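PDB 1YUZ: nigerythrin from Desulfovibrio vulgaris subsp. vulgaris, which shows NADH peroxidase activity in vitro, working as a rubrerythrin-type homodimer that pairs hemerythrin-like diiron centres with rubredoxin-like iron centres. Local coordinates for residues A38-A43 with A71-H76; A45-F50 with R64-T69; G78-L83 with D121-F126; Y117-M122 with R144-E149. All blocks are in the same frame, centred on the assembly; numbering follows the deposited sequence. Where two conformers were deposited one is given.

Contact 1: A38-A43 with A71-H76. With FE (Fe (III) ion), chain F; FE2 (Fe (II) ion), chain G.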
loop_
_atom_site.group_PDB
_atom_site.type_symbol
_atom_site.label_atom_id
_atom_site.label_comp_id
_atom_site.label_asym_id
_atom_site.label_seq_id
_atom_site.Cartn_x
_atom_site.Cartn_y
_atom_site.Cartn_z
ATOM N N ALA B 38 0.464 -22.806 -0.900
ATOM C CA ALA B 38 1.461 -22.787 0.166
ATOM C C ALA B 38 1.624 -21.365 0.693
ATOM O O ALA B 38 1.622 -21.135 1.903
ATOM C CB ALA B 38 2.796 -23.313 -0.351
ATOM N N GLY B 39 1.755 -20.416 -0.227
ATOM C CA GLY B 39 1.913 -19.028 0.162
ATOM C C GLY B 39 0.714 -18.490 0.919
ATOM O O GLY B 39 0.867 -17.783 1.915
ATOM N N GLU B 40 -0.484 -18.825 0.455
ATOM C CA GLU B 40 -1.699 -18.356 1.108
ATOM C C GLU B 40 -1.892 -19.005 2.467
ATOM O O GLU B 40 -2.474 -18.407 3.368
ATOM C CB GLU B 40 -2.908 -18.619 0.212
ATOM C CG GLU B 40 -2.834 -17.877 -1.123
ATOM C CD GLU B 40 -2.937 -16.362 -0.974
ATOM O OE1 GLU B 40 -2.392 -15.799 0.006
ATOM O OE2 GLU B 40 -3.560 -15.729 -1.847
ATOM N N THR B 41 -1.400 -20.230 2.615
ATOM C CA THR B 41 -1.508 -20.924 3.885
ATOM C C THR B 41 -0.636 -20.162 4.879
ATOM O O THR B 41 -1.002 -19.988 6.037
ATOM C CB THR B 41 -1.048 -22.387 3.743
ATOM O OG1 THR B 41 -1.885 -23.044 2.779
ATOM C CG2 THR B 41 -1.161 -23.123 5.067
ATOM N N GLY B 42 0.512 -19.688 4.408
ATOM C CA GLY B 42 1.391 -18.914 5.264
ATOM C C GLY B 42 0.754 -17.571 5.586
ATOM O O GLY B 42 0.814 -17.099 6.719
ATOM N N ALA B 43 0.137 -16.948 4.584
ATOM C CA ALA B 43 -0.517 -15.658 4.778
ATOM C C ALA B 43 -1.639 -15.776 5.802
ATOM O O ALA B 43 -1.811 -14.908 6.656
ATOM C CB ALA B 43 -1.071 -15.146 3.454
ATOM N N ALA B 71 -9.544 -14.726 6.328
ATOM C CA ALA B 71 -10.661 -15.459 5.750
ATOM C C ALA B 71 -10.618 -15.358 4.227
ATOM O O ALA B 71 -10.939 -16.317 3.523
ATOM C CB ALA B 71 -11.975 -14.913 6.288
ATOM N N ALA B 72 -10.211 -14.199 3.720
ATOM C CA ALA B 72 -10.104 -13.999 2.279
ATOM C C ALA B 72 -9.056 -14.943 1.700
ATOM O O ALA B 72 -9.260 -15.532 0.641
ATOM C CB ALA B 72 -9.729 -12.554 1.974
ATOM N N GLU B 73 -7.934 -15.095 2.396
ATOM C CA GLU B 73 -6.890 -15.977 1.903
ATOM C C GLU B 73 -7.381 -17.425 1.891
ATOM O O GLU B 73 -6.989 -18.214 1.030
ATOM C CB GLU B 73 -5.622 -15.857 2.754
ATOM C CG GLU B 73 -5.082 -14.436 2.948
ATOM C CD GLU B 73 -4.963 -13.630 1.664
ATOM O OE1 GLU B 73 -4.708 -14.211 0.585
ATOM O OE2 GLU B 73 -5.099 -12.390 1.740
ATOM N N LEU B 74 -8.250 -17.770 2.838
ATOM C CA LEU B 74 -8.788 -19.123 2.902
ATOM C C LEU B 74 -9.678 -19.375 1.685
ATOM O O LEU B 74 -9.752 -20.494 1.180
ATOM C CB LEU B 74 -9.579 -19.318 4.197
ATOM C CG LEU B 74 -9.977 -20.761 4.512
ATOM C CD1 LEU B 74 -8.732 -21.647 4.543
ATOM C CD2 LEU B 74 -10.703 -20.805 5.845
ATOM N N ILE B 75 -10.354 -18.328 1.219
ATOM C CA ILE B 75 -11.203 -18.427 0.040
ATOM C C ILE B 75 -10.288 -18.674 -1.160
ATOM O O ILE B 75 -10.599 -19.487 -2.024
ATOM C CB ILE B 75 -12.028 -17.129 -0.168
ATOM C CG1 ILE B 75 -13.115 -17.045 0.906
ATOM C CG2 ILE B 75 -12.643 -17.103 -1.571
ATOM C CD1 ILE B 75 -13.906 -15.762 0.887
ATOM N N HIS B 76 -9.154 -17.980 -1.204
ATOM C CA HIS B 76 -8.200 -18.160 -2.294
ATOM C C HIS B 76 -7.703 -19.601 -2.304
ATOM O O HIS B 76 -7.635 -20.236 -3.354
ATOM C CB HIS B 76 -7.022 -17.199 -2.128
ATOM C CG HIS B 76 -7.402 -15.759 -2.281
ATOM N ND1 HIS B 76 -6.560 -14.724 -1.939
ATOM C CD2 HIS B 76 -8.541 -15.183 -2.733
ATOM C CE1 HIS B 76 -7.165 -13.573 -2.170
ATOM N NE2 HIS B 76 -8.369 -13.824 -2.652
HETATM FE FE FE F . -2.905 -13.870 -0.602
HETATM FE FE FE2 G . -4.427 -10.953 0.494
HETATM O O HOH W 1 -2.584 -12.264 0.480
#
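Glu-40 and Glu-73 bring their carboxylates to the same ferric ion from two antiparallel helices, their side chains crossing at about a right angle and their carboxylate planes turned 41° apart. Glu-40 chelates: OE1 lies 2.1 Å and OE2 2.3 Å from the iron, so that both oxygens of one group grip a single metal. Glu-73 instead bridges, its OE1 on the ferric ion at 2.2 Å and its OE2 on the ferrous ion at 2.0 Å. Each chain is bent at chi2 (-67° for Glu-40, -49° for Glu-73), a bend that turns each carboxylate toward the metals. Glu-40 OE1 lies only 2.9 Å from Glu-73 OE1 with no hydrogen bond between them, since both bind the ferric ion; the positive metal probably offsets the crowding of like charges. The antiparallel helices 29-56 and 60-87 that carry these glutamates form one helix pair of the ferritin-like four-helix diiron site; Glu-118 and Glu-149 complete the protein ligands of the ferric ion, while Glu-115, Glu-149 and His-152 join Glu-73 at the ferrous one. A water sits between the two irons. His-76 lies in the second shell, 4.0 Å from ND1 to the ferric ion. Its ND1 donates to Glu-40 OE2 at 3.2 Å, reaching that oxygen from above the carboxylate plane, and gives a second, weak hydrogen bond to Glu-73 OE1. The same Glu-40 oxygen is hydrogen-bonded to Tyr-123, and beside the metals the methyl of Ala-43 packs against CG of Glu-73.

Contact 2: A45-F50 with R64-T69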
loop_
_atom_site.group_PDB
_atom_site.type_symbol
_atom_site.label_atom_id
_atom_site.label_comp_id
_atom_site.label_asym_id
_atom_site.label_seq_id
_atom_site.Cartn_x
_atom_site.Cartn_y
_atom_site.Cartn_z
ATOM N N ALA B 45 -1.907 -17.930 8.239
ATOM C CA ALA B 45 -1.312 -18.093 9.557
ATOM C C ALA B 45 -0.777 -16.757 10.061
ATOM O O ALA B 45 -0.915 -16.422 11.236
ATOM C CB ALA B 45 -0.191 -19.124 9.500
ATOM N N LYS B 46 -0.174 -15.985 9.168
ATOM C CA LYS B 46 0.368 -14.693 9.553
ATOM C C LYS B 46 -0.722 -13.719 9.993
ATOM O O LYS B 46 -0.620 -13.094 11.047
ATOM C CB LYS B 46 1.164 -14.084 8.397
ATOM C CG LYS B 46 1.943 -12.853 8.813
ATOM C CD LYS B 46 2.866 -12.348 7.723
ATOM C CE LYS B 46 2.106 -11.653 6.615
ATOM N NZ LYS B 46 3.050 -10.981 5.674
ATOM N N TYR B 47 -1.770 -13.594 9.187
ATOM C CA TYR B 47 -2.858 -12.681 9.504
ATOM C C TYR B 47 -3.608 -13.094 10.754
ATOM O O TYR B 47 -4.101 -12.247 11.500
ATOM C CB TYR B 47 -3.803 -12.587 8.315
ATOM C CG TYR B 47 -3.151 -11.950 7.111
ATOM C CD1 TYR B 47 -3.733 -12.043 5.850
ATOM C CD2 TYR B 47 -1.947 -11.245 7.234
ATOM C CE1 TYR B 47 -3.135 -11.453 4.741
ATOM C CE2 TYR B 47 -1.342 -10.652 6.131
ATOM C CZ TYR B 47 -1.943 -10.760 4.891
ATOM O OH TYR B 47 -1.353 -10.178 3.795
ATOM N N THR B 48 -3.695 -14.398 10.983
ATOM C CA THR B 48 -4.366 -14.905 12.167
ATOM C C THR B 48 -3.546 -14.498 13.395
ATOM O O THR B 48 -4.100 -14.070 14.409
ATOM C CB THR B 48 -4.505 -16.432 12.089
ATOM O OG1 THR B 48 -5.370 -16.759 10.994
ATOM C CG2 THR B 48 -5.092 -16.996 13.379
ATOM N N ALA B 49 -2.225 -14.612 13.295
ATOM C CA ALA B 49 -1.364 -14.218 14.404
ATOM C C ALA B 49 -1.437 -12.697 14.582
ATOM O O ALA B 49 -1.489 -12.195 15.705
ATOM C CB ALA B 49 0.071 -14.654 14.138
ATOM N N PHE B 50 -1.439 -11.964 13.472
ATOM C CA PHE B 50 -1.520 -10.506 13.532
ATOM C C PHE B 50 -2.826 -10.056 14.193
ATOM O O PHE B 50 -2.846 -9.083 14.947
ATOM C CB PHE B 50 -1.437 -9.906 12.126
ATOM C CG PHE B 50 -0.057 -9.934 11.517
ATOM C CD1 PHE B 50 0.141 -9.431 10.237
ATOM C CD2 PHE B 50 1.042 -10.431 12.215
ATOM C CE1 PHE B 50 1.407 -9.417 9.657
ATOM C CE2 PHE B 50 2.316 -10.419 11.638
ATOM C CZ PHE B 50 2.495 -9.912 10.358
ATOM N N ARG B 64 -10.059 -7.114 13.434
ATOM C CA ARG B 64 -11.136 -7.582 12.573
ATOM C C ARG B 64 -10.710 -7.553 11.110
ATOM O O ARG B 64 -11.107 -8.419 10.332
ATOM C CB ARG B 64 -12.400 -6.742 12.786
ATOM C CG ARG B 64 -13.088 -7.017 14.119
ATOM C CD ARG B 64 -14.455 -6.349 14.216
ATOM N NE ARG B 64 -14.392 -4.917 14.500
ATOM C CZ ARG B 64 -14.644 -3.958 13.616
ATOM N NH1 ARG B 64 -14.978 -4.262 12.370
ATOM N NH2 ARG B 64 -14.575 -2.687 13.985
ATOM N N LEU B 65 -9.904 -6.565 10.732
ATOM C CA LEU B 65 -9.432 -6.488 9.356
ATOM C C LEU B 65 -8.507 -7.675 9.073
ATOM O O LEU B 65 -8.600 -8.301 8.021
ATOM C CB LEU B 65 -8.692 -5.171 9.106
ATOM C CG LEU B 65 -8.059 -5.048 7.713
ATOM C CD1 LEU B 65 -9.109 -5.256 6.623
ATOM C CD2 LEU B 65 -7.401 -3.685 7.575
ATOM N N PHE B 66 -7.615 -7.989 10.008
ATOM C CA PHE B 66 -6.714 -9.123 9.819
ATOM C C PHE B 66 -7.509 -10.423 9.743
ATOM O O PHE B 66 -7.178 -11.315 8.966
ATOM C CB PHE B 66 -5.693 -9.205 10.960
ATOM C CG PHE B 66 -4.527 -8.262 10.810
ATOM C CD1 PHE B 66 -4.160 -7.418 11.853
ATOM C CD2 PHE B 66 -3.775 -8.241 9.638
ATOM C CE1 PHE B 66 -3.059 -6.571 11.733
ATOM C CE2 PHE B 66 -2.672 -7.396 9.513
ATOM C CZ PHE B 66 -2.318 -6.563 10.561
ATOM N N GLU B 67 -8.564 -10.527 10.545
ATOM C CA GLU B 67 -9.390 -11.728 10.542
ATOM C C GLU B 67 -10.145 -11.853 9.224
ATOM O O GLU B 67 -10.250 -12.944 8.664
ATOM C CB GLU B 67 -10.351 -11.694 11.733
ATOM C CG GLU B 67 -9.605 -11.763 13.053
ATOM C CD GLU B 67 -10.450 -11.397 14.258
ATOM O OE1 GLU B 67 -11.548 -10.827 14.087
ATOM O OE2 GLU B 67 -9.995 -11.668 15.390
ATOM N N ALA B 68 -10.651 -10.734 8.719
ATOM C CA ALA B 68 -11.370 -10.742 7.455
ATOM C C ALA B 68 -10.412 -11.110 6.327
ATOM O O ALA B 68 -10.755 -11.888 5.441
ATOM C CB ALA B 68 -11.986 -9.371 7.192
ATOM N N THR B 69 -9.201 -10.563 6.367
ATOM C CA THR B 69 -8.234 -10.850 5.316
ATOM C C THR B 69 -7.748 -12.298 5.383
ATOM O O THR B 69 -7.515 -12.926 4.352
ATOM C CB THR B 69 -7.050 -9.869 5.364
ATOM O OG1 THR B 69 -7.555 -8.528 5.450
ATOM C CG2 THR B 69 -6.231 -9.979 4.088
#
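Phe-50 and Phe-66 make the aromatic part of this contact between helix 29-56 and helix 60-87. CB of Phe-50 stands almost squarely over the middle of the Phe-66 ring, 3.5 Å from its centroid and 3° off the normal, a CH-pi contact. Beyond CB, the Phe-50 ring turns its edge toward the same ring in an offset edge-to-face pair, centroids 5.3 Å apart and planes at 66°, with CD1 closing to 3.5 Å from Phe-66 CE2. A methyl-to-ring contact comes from Thr-69, whose CG2 meets Tyr-47 CE1 at 3.5 Å, obliquely to the ring. That methyl stands anti to the backbone N, and OG1, on the other branch, bonds back to Leu-65 O at 2.8 Å within its own helix. Backbone takes part too: Tyr-47 O lies against CB of Phe-66, where the two helices come close. Tyr-156 on helix 136-161 packs against both Tyr-47 and Phe-66, extending the aromatic cluster to a third helix of the bundle. With no hydrogen bond linking the two segments, apolar contact holds them side by side; the polar end of Tyr-47 serves the diiron site instead, its OH hydrogen-bonded to the iron ligand Glu-115.

Contact 3: G78-L83 with D121-F126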
loop_
_atom_site.group_PDB
_atom_site.type_symbol
_atom_site.label_atom_id
_atom_site.label_comp_id
_atom_site.label_asym_id
_atom_site.label_seq_id
_atom_site.Cartn_x
_atom_site.Cartn_y
_atom_site.Cartn_z
ATOM N N GLY B 78 -9.201 -22.195 -1.191
ATOM C CA GLY B 78 -10.287 -23.045 -1.653
ATOM C C GLY B 78 -10.397 -23.062 -3.165
ATOM O O GLY B 78 -10.573 -24.121 -3.766
ATOM N N LEU B 79 -10.294 -21.891 -3.785
ATOM C CA LEU B 79 -10.387 -21.794 -5.237
ATOM C C LEU B 79 -9.236 -22.523 -5.914
ATOM O O LEU B 79 -9.432 -23.232 -6.900
ATOM C CB LEU B 79 -10.377 -20.327 -5.672
ATOM C CG LEU B 79 -11.573 -19.470 -5.250
ATOM C CD1 LEU B 79 -11.321 -18.027 -5.651
ATOM C CD2 LEU B 79 -12.846 -19.998 -5.898
ATOM N N GLU B 80 -8.034 -22.343 -5.381
ATOM C CA GLU B 80 -6.844 -22.971 -5.938
ATOM C C GLU B 80 -6.838 -24.475 -5.693
ATOM O O GLU B 80 -6.518 -25.258 -6.591
ATOM C CB GLU B 80 -5.599 -22.300 -5.349
ATOM C CG GLU B 80 -5.501 -20.840 -5.802
ATOM C CD GLU B 80 -4.650 -19.945 -4.912
ATOM O OE1 GLU B 80 -4.166 -20.393 -3.853
ATOM O OE2 GLU B 80 -4.474 -18.769 -5.290
ATOM N N TYR B 81 -7.217 -24.879 -4.486
ATOM C CA TYR B 81 -7.262 -26.292 -4.133
ATOM C C TYR B 81 -8.227 -27.066 -5.031
ATOM O O TYR B 81 -7.926 -28.185 -5.457
ATOM C CB TYR B 81 -7.678 -26.450 -2.669
ATOM C CG TYR B 81 -7.931 -27.880 -2.255
ATOM C CD1 TYR B 81 -6.909 -28.827 -2.288
ATOM C CD2 TYR B 81 -9.194 -28.287 -1.830
ATOM C CE1 TYR B 81 -7.138 -30.147 -1.906
ATOM C CE2 TYR B 81 -9.435 -29.606 -1.448
ATOM C CZ TYR B 81 -8.402 -30.527 -1.488
ATOM O OH TYR B 81 -8.634 -31.832 -1.111
ATOM N N ALA B 82 -9.380 -26.471 -5.322
ATOM C CA ALA B 82 -10.372 -27.127 -6.165
ATOM C C ALA B 82 -9.760 -27.510 -7.507
ATOM O O ALA B 82 -10.028 -28.590 -8.033
ATOM C CB ALA B 82 -11.569 -26.215 -6.374
ATOM N N LEU B 83 -8.938 -26.625 -8.060
ATOM C CA LEU B 83 -8.298 -26.899 -9.339
ATOM C C LEU B 83 -7.243 -27.992 -9.214
ATOM O O LEU B 83 -7.161 -28.884 -10.059
ATOM C CB LEU B 83 -7.657 -25.630 -9.907
ATOM C CG LEU B 83 -8.603 -24.513 -10.351
ATOM C CD1 LEU B 83 -7.800 -23.395 -10.996
ATOM C CD2 LEU B 83 -9.624 -25.065 -11.338
ATOM N N ASP B 121 3.495 -9.267 -8.373
ATOM C CA ASP B 121 4.582 -10.163 -8.722
ATOM C C ASP B 121 4.116 -11.605 -8.874
ATOM O O ASP B 121 4.019 -12.115 -9.987
ATOM C CB ASP B 121 5.673 -10.070 -7.649
ATOM C CG ASP B 121 6.934 -10.818 -8.020
ATOM O OD1 ASP B 121 6.836 -11.857 -8.704
ATOM O OD2 ASP B 121 8.026 -10.375 -7.604
ATOM N N MET B 122 3.792 -12.247 -7.757
ATOM C CA MET B 122 3.391 -13.645 -7.794
ATOM C C MET B 122 2.188 -13.987 -8.654
ATOM O O MET B 122 2.304 -14.771 -9.595
ATOM C CB MET B 122 3.152 -14.176 -6.383
ATOM C CG MET B 122 2.967 -15.682 -6.363
ATOM S SD MET B 122 2.464 -16.315 -4.776
ATOM C CE MET B 122 0.711 -15.977 -4.836
ATOM N N TYR B 123 1.024 -13.430 -8.342
ATOM C CA TYR B 123 -0.137 -13.774 -9.142
ATOM C C TYR B 123 0.003 -13.355 -10.603
ATOM O O TYR B 123 -0.363 -14.123 -11.492
ATOM C CB TYR B 123 -1.421 -13.254 -8.482
ATOM C CG TYR B 123 -1.875 -14.165 -7.351
ATOM C CD1 TYR B 123 -2.087 -13.667 -6.064
ATOM C CD2 TYR B 123 -2.075 -15.533 -7.567
ATOM C CE1 TYR B 123 -2.484 -14.503 -5.022
ATOM C CE2 TYR B 123 -2.474 -16.377 -6.532
ATOM C CZ TYR B 123 -2.678 -15.856 -5.263
ATOM O OH TYR B 123 -3.081 -16.692 -4.243
ATOM N N PRO B 124 0.543 -12.154 -10.883
ATOM C CA PRO B 124 0.675 -11.808 -12.305
ATOM C C PRO B 124 1.572 -12.826 -13.031
ATOM O O PRO B 124 1.315 -13.176 -14.184
ATOM C CB PRO B 124 1.292 -10.416 -12.261
ATOM C CG PRO B 124 0.642 -9.821 -11.055
ATOM C CD PRO B 124 0.731 -10.958 -10.039
ATOM N N ALA B 125 2.609 -13.311 -12.351
ATOM C CA ALA B 125 3.520 -14.292 -12.945
ATOM C C ALA B 125 2.782 -15.596 -13.224
ATOM O O ALA B 125 2.945 -16.203 -14.288
ATOM C CB ALA B 125 4.696 -14.556 -12.009
ATOM N N PHE B 126 1.975 -16.030 -12.263
ATOM C CA PHE B 126 1.215 -17.265 -12.406
ATOM C C PHE B 126 0.106 -17.119 -13.442
ATOM O O PHE B 126 -0.196 -18.061 -14.173
ATOM C CB PHE B 126 0.613 -17.667 -11.060
ATOM C CG PHE B 126 1.627 -18.123 -10.047
ATOM C CD1 PHE B 126 1.236 -18.384 -8.739
ATOM C CD2 PHE B 126 2.964 -18.315 -10.398
ATOM C CE1 PHE B 126 2.152 -18.831 -7.794
ATOM C CE2 PHE B 126 3.889 -18.764 -9.457
ATOM C CZ PHE B 126 3.482 -19.022 -8.155
#
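A single carboxylate-phenol contact spans the ferritin-like bundle here, joining Glu-80 on helix 60-87 to Tyr-123 on helix 104-132. The backbones are well separated, and the side chains approach from opposite directions to meet in the buried interior. Glu-80 runs extended beyond CG, with chi2 at 158°, which carries its carboxylate away from its own helix. OE2 comes to 2.7 Å from Tyr-123 OH, at the edge of the phenol ring and near its plane, while the carboxylate itself is turned 44° from that ring. The hydroxyl is also hydrogen-bonded to Glu-40 OE2, a ferric-ion ligand, and so lies close to oxygens of two carboxylates. Tyr-123 is thus a second-shell residue linking Glu-80 to the metal site. Its ring is backed on one face by the neighbouring Met-122, whose CE sits 3.4 Å above the ring plane and over its centre. Helix 104-132 is kinked where Pro-124 breaks the regular bonding. Around the pair, helix 29-56 brings Ala-36 and Ile-37 against Glu-80, and helix 136-161 supplies Val-141 to Glu-80 and Ala-145 and Glu-149 to Tyr-123, so all four long helices converge on this contact.

Contact 4: Y117-M122 with R144-E149. With FE (Fe (III) ion), chain F; FE2 (Fe (II) ion), chain G.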
loop_
_atom_site.group_PDB
_atom_site.type_symbol
_atom_site.label_atom_id
_atom_site.label_comp_id
_atom_site.label_asym_id
_atom_site.label_seq_id
_atom_site.Cartn_x
_atom_site.Cartn_y
_atom_site.Cartn_z
ATOM N N TYR B 117 3.343 -7.829 -3.053
ATOM C CA TYR B 117 4.121 -8.850 -3.739
ATOM C C TYR B 117 3.182 -9.800 -4.475
ATOM O O TYR B 117 3.417 -10.152 -5.629
ATOM C CB TYR B 117 4.980 -9.640 -2.743
ATOM C CG TYR B 117 5.442 -10.972 -3.290
ATOM C CD1 TYR B 117 4.826 -12.160 -2.898
ATOM C CD2 TYR B 117 6.440 -11.037 -4.265
ATOM C CE1 TYR B 117 5.183 -13.377 -3.467
ATOM C CE2 TYR B 117 6.803 -12.251 -4.840
ATOM C CZ TYR B 117 6.169 -13.416 -4.439
ATOM O OH TYR B 117 6.501 -14.620 -5.026
ATOM N N GLU B 118 2.106 -10.207 -3.813
ATOM C CA GLU B 118 1.171 -11.129 -4.441
ATOM C C GLU B 118 0.414 -10.534 -5.623
ATOM O O GLU B 118 0.237 -11.198 -6.646
ATOM C CB GLU B 118 0.183 -11.667 -3.398
ATOM C CG GLU B 118 0.871 -12.428 -2.271
ATOM C CD GLU B 118 -0.097 -13.059 -1.286
ATOM O OE1 GLU B 118 -1.175 -13.523 -1.710
ATOM O OE2 GLU B 118 0.224 -13.097 -0.081
ATOM N N THR B 119 -0.005 -9.281 -5.504
ATOM C CA THR B 119 -0.771 -8.652 -6.568
ATOM C C THR B 119 0.043 -8.155 -7.757
ATOM O O THR B 119 -0.475 -8.098 -8.871
ATOM C CB THR B 119 -1.608 -7.466 -6.017
ATOM O OG1 THR B 119 -2.724 -7.232 -6.879
ATOM C CG2 THR B 119 -0.777 -6.190 -5.954
ATOM N N SER B 120 1.310 -7.816 -7.536
ATOM C CA SER B 120 2.140 -7.271 -8.607
ATOM C C SER B 120 3.269 -8.169 -9.079
ATOM O O SER B 120 3.932 -7.863 -10.070
ATOM C CB SER B 120 2.752 -5.944 -8.157
ATOM O OG SER B 120 3.736 -6.165 -7.159
ATOM N N ASP B 121 3.495 -9.267 -8.373
ATOM C CA ASP B 121 4.582 -10.163 -8.722
ATOM C C ASP B 121 4.116 -11.605 -8.874
ATOM O O ASP B 121 4.019 -12.115 -9.987
ATOM C CB ASP B 121 5.673 -10.070 -7.649
ATOM C CG ASP B 121 6.934 -10.818 -8.020
ATOM O OD1 ASP B 121 6.836 -11.857 -8.704
ATOM O OD2 ASP B 121 8.026 -10.375 -7.604
ATOM N N MET B 122 3.792 -12.247 -7.757
ATOM C CA MET B 122 3.391 -13.645 -7.794
ATOM C C MET B 122 2.188 -13.987 -8.654
ATOM O O MET B 122 2.304 -14.771 -9.595
ATOM C CB MET B 122 3.152 -14.176 -6.383
ATOM C CG MET B 122 2.967 -15.682 -6.363
ATOM S SD MET B 122 2.464 -16.315 -4.776
ATOM C CE MET B 122 0.711 -15.977 -4.836
ATOM N N ARG B 144 -8.834 -13.716 -9.800
ATOM C CA ARG B 144 -9.679 -13.349 -8.672
ATOM C C ARG B 144 -8.833 -13.070 -7.435
ATOM O O ARG B 144 -9.037 -12.070 -6.749
ATOM C CB ARG B 144 -10.701 -14.454 -8.373
ATOM C CG ARG B 144 -11.859 -14.520 -9.363
ATOM C CD ARG B 144 -13.173 -14.884 -8.665
ATOM N NE ARG B 144 -14.318 -14.854 -9.572
ATOM C CZ ARG B 144 -14.682 -13.792 -10.284
ATOM N NH1 ARG B 144 -13.987 -12.666 -10.195
ATOM N NH2 ARG B 144 -15.731 -13.853 -11.090
ATOM N N ALA B 145 -7.877 -13.951 -7.152
ATOM C CA ALA B 145 -7.008 -13.768 -5.994
ATOM C C ALA B 145 -6.201 -12.479 -6.139
ATOM O O ALA B 145 -6.159 -11.661 -5.219
ATOM C CB ALA B 145 -6.064 -14.967 -5.840
ATOM N N LYS B 146 -5.577 -12.303 -7.300
ATOM C CA LYS B 146 -4.756 -11.131 -7.591
ATOM C C LYS B 146 -5.493 -9.821 -7.333
ATOM O O LYS B 146 -4.943 -8.899 -6.724
ATOM C CB LYS B 146 -4.275 -11.197 -9.048
ATOM C CG LYS B 146 -3.472 -9.997 -9.550
ATOM C CD LYS B 146 -4.370 -8.921 -10.145
ATOM C CE LYS B 146 -3.569 -7.817 -10.820
ATOM N NZ LYS B 146 -2.876 -6.927 -9.845
ATOM N N LEU B 147 -6.736 -9.741 -7.793
ATOM C CA LEU B 147 -7.537 -8.534 -7.623
ATOM C C LEU B 147 -7.825 -8.230 -6.161
ATOM O O LEU B 147 -7.820 -7.070 -5.749
ATOM C CB LEU B 147 -8.851 -8.669 -8.387
ATOM C CG LEU B 147 -8.692 -8.650 -9.910
ATOM C CD1 LEU B 147 -9.982 -9.113 -10.562
ATOM C CD2 LEU B 147 -8.312 -7.257 -10.376
ATOM N N ALA B 148 -8.080 -9.268 -5.376
ATOM C CA ALA B 148 -8.364 -9.063 -3.966
ATOM C C ALA B 148 -7.118 -8.615 -3.214
ATOM O O ALA B 148 -7.208 -7.813 -2.290
ATOM C CB ALA B 148 -8.914 -10.344 -3.352
ATOM N N GLU B 149 -5.949 -9.108 -3.615
ATOM C CA GLU B 149 -4.720 -8.756 -2.908
ATOM C C GLU B 149 -4.414 -7.266 -2.935
ATOM O O GLU B 149 -3.962 -6.710 -1.938
ATOM C CB GLU B 149 -3.526 -9.533 -3.472
ATOM C CG GLU B 149 -3.765 -11.033 -3.659
ATOM C CD GLU B 149 -4.057 -11.789 -2.371
ATOM O OE1 GLU B 149 -4.726 -11.241 -1.468
ATOM O OE2 GLU B 149 -3.634 -12.960 -2.276
HETATM FE FE FE F . -2.905 -13.870 -0.602
HETATM FE FE FE2 G . -4.427 -10.953 0.494
HETATM O O HOH W 1 -2.584 -12.264 0.480
#
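The second helix pair of the ferritin-like diiron site, helix 104-132 with helix 136-161, meets here through two glutamate ligands and, farther from the metals, a set of Thr-119 and Lys-146 hydrogen bonds. Glu-118 binds the ferric ion through OE1 at 2.1 Å, its chain extended beyond CG. Glu-149 bridges the metals, with OE2 2.0 Å from the ferric ion and OE1 2.0 Å from the ferrous ion. The two carboxylate planes stand perpendicular, and Glu-118 OE1 comes within 2.6 Å of Glu-149 OE2 because both bind one iron, not through a hydrogen bond. Thr-119 and Lys-146 bond reciprocally. Thr-119 OG1 gives its proton to Lys-146 O at 2.8 Å, and the lysine NZ returns bonds to Thr-119 O at 2.8 Å and to OG1 at 3.0 Å. Bends at chi2 (-89°) and chi4 (-73°) curl the lysine chain round so that its ammonium reaches both oxygens. Within helix 104-132 a wider pi-type turn spans 118-122, and Tyr-117 O accepts from the N atoms of both Asp-121 and Met-122. Lys-146 NZ also bonds to Tyr-160 OH of the second subunit, tying this pair to the dimer interface. The ammonium thus has three oxygen partners in a buried setting, which probably stabilises its charge, while the irons probably offset the charge of the carboxylates gathered round them.

How the contacts relate
All four contacts lie in one ferritin-like four-helix bundle. Contacts 1 and 2 lie on the same pair, helix 29-56 with helix 60-87, their centres 10 Å apart, and contact 2 falls within the chain interval that contact 1 brackets. Contacts 3 and 4 follow, 9 Å apart, and share Asp-121 and Met-122 on helix 104-132. Contacts 1 and 4, 12 Å between centres, supply ligands from opposite helix pairs to the same two irons and water. Contact 3 touches both of them, linking second-shell groups to the site. Contact 2 abuts contact 1, Tyr-47 packing on Glu-73, but its centre is about 20 Å from that of contact 3, across the chain's centre.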